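Side-chain contact in citrate synthase (Thermotoga maritima, PDB 2P2W), which probably catalyses the condensation of oxaloacetate with acetyl-CoA and the hydrolysis that releases citrate and CoA, in the tricarboxylic acid cycle: residues A[235-238]-A[239-243]. Numbering follows the deposited sequence.
Sequences VQKC and LKEKR
Cys238 and Arg243 meet through their side chains as their torsions place them: SG lies beside its own backbone N (chi1 -80°), while Arg243 places CG anti to N (chi1 174°) and stays extended as far as NE, which brings CD to 3.8 Å from SG. The sulfur therefore rests against the methylenes of the arginine and sits obliquely to the guanidinium. That group continues past the thiol to a salt bridge with Glu224 through NH2. Cys238 also packs on Ile245, and the residue is buried.

On the exposed flank, the long chains of Lys237 and Glu241, one turn apart, run across each other at a slant. The carboxylate meets the lysine through its methylenes, with Glu241 OE2 3.4 Å from Lys237 CE. The ammonium NZ stays 4.3 Å from the same OE2, beyond salt-bridge range, so the attraction is probably modest. Lys240 offers OE2 a second positive charge, in a long salt bridge.

Leu239 CD1 lies 4.0 Å from Gln236 NE2, beside an amide whose NE2 is hydrogen-bonded to Tyr286 of helix 275-289; Val235 packs on that same helix.

Three i to i+4 bonds follow in turn, the last from Glu241 N to Lys237 O at 3.0 Å; Lys242 then takes positive phi (60°). The chain leaves the helix here, and Arg243 N donates to Cys238 O at 2.8 Å, in the carbonyl plane and on a lone pair, while Lys242 N bonds weakly to Leu239 O at 3.3 Å. These paired 6→1 and weak 5→2 bonds, with Lys242 as C-prime residue, define the Schellman motif that terminates helix 231-241.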
ATOM      1  N   VAL A 235      -9.466  14.786 -29.483  1.00 24.42           N
ATOM      2  CA  VAL A 235     -10.579  14.383 -28.627  1.00 26.02           C
ATOM      3  C   VAL A 235     -11.474  13.361 -29.327  1.00 26.47           C
ATOM      4  O   VAL A 235     -11.832  12.341 -28.739  1.00 26.50           O
ATOM      5  CB  VAL A 235     -11.427  15.605 -28.194  1.00 24.70           C
ATOM      6  CG1 VAL A 235     -12.668  15.146 -27.440  1.00 24.80           C
ATOM      7  CG2 VAL A 235     -10.590  16.523 -27.307  1.00 23.38           C
ATOM      8  N   GLN A 236     -11.826  13.630 -30.580  1.00 27.52           N
ATOM      9  CA  GLN A 236     -12.673  12.709 -31.333  1.00 28.85           C
ATOM     10  C   GLN A 236     -12.007  11.344 -31.458  1.00 28.66           C
ATOM     11  O   GLN A 236     -12.670  10.308 -31.358  1.00 27.92           O
ATOM     12  CB  GLN A 236     -12.983  13.278 -32.720  1.00 28.96           C
ATOM     13  CG  GLN A 236     -13.992  14.412 -32.696  1.00 32.41           C
ATOM     14  CD  GLN A 236     -15.269  14.035 -31.957  1.00 34.68           C
ATOM     15  OE1 GLN A 236     -15.844  12.971 -32.193  1.00 35.90           O
ATOM     16  NE2 GLN A 236     -15.723  14.910 -31.067  1.00 34.64           N
ATOM     17  N   LYS A 237     -10.694  11.352 -31.671  1.00 28.21           N
ATOM     18  CA  LYS A 237      -9.917  10.125 -31.788  1.00 29.80           C
ATOM     19  C   LYS A 237      -9.988   9.345 -30.479  1.00 29.68           C
ATOM     20  O   LYS A 237     -10.141   8.124 -30.480  1.00 28.47           O
ATOM     21  CB  LYS A 237      -8.455  10.456 -32.105  1.00 32.34           C
ATOM     22  CG  LYS A 237      -7.494   9.283 -31.954  1.00 37.25           C
ATOM     23  CD  LYS A 237      -6.049   9.764 -31.895  1.00 40.54           C
ATOM     24  CE  LYS A 237      -5.090   8.736 -32.470  1.00 40.99           C
ATOM     25  NZ  LYS A 237      -3.705   8.915 -31.943  1.00 43.56           N
ATOM     26  N   CYS A 238      -9.866  10.059 -29.362  1.00 29.15           N
ATOM     27  CA  CYS A 238      -9.923   9.433 -28.046  1.00 28.55           C
ATOM     28  C   CYS A 238     -11.276   8.769 -27.801  1.00 29.06           C
ATOM     29  O   CYS A 238     -11.347   7.676 -27.238  1.00 29.10           O
ATOM     30  CB  CYS A 238      -9.648  10.472 -26.956  1.00 27.41           C
ATOM     31  SG  CYS A 238      -7.890  10.839 -26.730  1.00 26.13           S
ATOM     32  N   LEU A 239     -12.345   9.429 -28.226  1.00 29.44           N
ATOM     33  CA  LEU A 239     -13.682   8.881 -28.044  1.00 31.88           C
ATOM     34  C   LEU A 239     -13.845   7.580 -28.829  1.00 32.87           C
ATOM     35  O   LEU A 239     -14.400   6.603 -28.322  1.00 32.01           O
ATOM     36  CB  LEU A 239     -14.736   9.901 -28.487  1.00 31.61           C
ATOM     37  CG  LEU A 239     -14.741  11.202 -27.679  1.00 31.84           C
ATOM     38  CD1 LEU A 239     -15.827  12.134 -28.202  1.00 32.14           C
ATOM     39  CD2 LEU A 239     -14.968  10.885 -26.204  1.00 31.74           C
ATOM     40  N   LYS A 240     -13.349   7.571 -30.061  1.00 34.05           N
ATOM     41  CA  LYS A 240     -13.436   6.391 -30.916  1.00 36.04           C
ATOM     42  C   LYS A 240     -12.629   5.219 -30.356  1.00 36.35           C
ATOM     43  O   LYS A 240     -13.096   4.079 -30.359  1.00 35.74           O
ATOM     44  CB  LYS A 240     -12.934   6.720 -32.324  1.00 38.24           C
ATOM     45  CG  LYS A 240     -12.538   5.496 -33.137  1.00 41.45           C
ATOM     46  CD  LYS A 240     -11.548   5.857 -34.236  1.00 45.41           C
ATOM     47  CE  LYS A 240     -10.467   4.794 -34.379  1.00 47.72           C
ATOM     48  NZ  LYS A 240      -9.185   5.366 -34.890  1.00 49.59           N
ATOM     49  N   GLU A 241     -11.421   5.505 -29.880  1.00 35.16           N
ATOM     50  CA  GLU A 241     -10.548   4.468 -29.334  1.00 35.53           C
ATOM     51  C   GLU A 241     -10.860   4.165 -27.876  1.00 34.69           C
ATOM     52  O   GLU A 241     -10.281   3.251 -27.291  1.00 34.87           O
ATOM     53  CB  GLU A 241      -9.084   4.901 -29.427  1.00 36.21           C
ATOM     54  CG  GLU A 241      -8.563   5.065 -30.836  1.00 40.37           C
ATOM     55  CD  GLU A 241      -7.189   5.699 -30.862  1.00 42.74           C
ATOM     56  OE1 GLU A 241      -6.764   6.234 -29.814  1.00 44.95           O
ATOM     57  OE2 GLU A 241      -6.540   5.674 -31.926  1.00 45.31           O
ATOM     58  N   LYS A 242     -11.770   4.936 -27.291  1.00 33.96           N
ATOM     59  CA  LYS A 242     -12.126   4.759 -25.890  1.00 33.58           C
ATOM     60  C   LYS A 242     -10.868   4.956 -25.048  1.00 31.74           C
ATOM     61  O   LYS A 242     -10.626   4.229 -24.083  1.00 30.73           O
ATOM     62  CB  LYS A 242     -12.711   3.362 -25.655  1.00 36.50           C
ATOM     63  CG  LYS A 242     -14.057   3.138 -26.339  1.00 40.87           C
ATOM     64  CD  LYS A 242     -14.635   1.771 -25.994  1.00 43.56           C
ATOM     65  CE  LYS A 242     -16.049   1.611 -26.540  1.00 45.69           C
ATOM     66  NZ  LYS A 242     -16.811   0.557 -25.804  1.00 47.75           N
ATOM     67  N   ARG A 243     -10.061   5.937 -25.438  1.00 28.79           N
ATOM     68  CA  ARG A 243      -8.829   6.253 -24.724  1.00 28.41           C
ATOM     69  C   ARG A 243      -9.151   7.268 -23.636  1.00 27.13           C
ATOM     70  O   ARG A 243      -9.857   8.245 -23.881  1.00 26.29           O
ATOM     71  CB  ARG A 243      -7.788   6.837 -25.689  1.00 27.93           C
ATOM     72  CG  ARG A 243      -6.516   7.328 -25.008  1.00 28.09           C
ATOM     73  CD  ARG A 243      -5.520   7.899 -26.013  1.00 29.10           C
ATOM     74  NE  ARG A 243      -4.453   8.648 -25.350  1.00 29.41           N
ATOM     75  CZ  ARG A 243      -3.442   9.234 -25.986  1.00 29.59           C
ATOM     76  NH1 ARG A 243      -3.351   9.158 -27.308  1.00 29.16           N
ATOM     77  NH2 ARG A 243      -2.524   9.896 -25.298  1.00 28.44           N
TER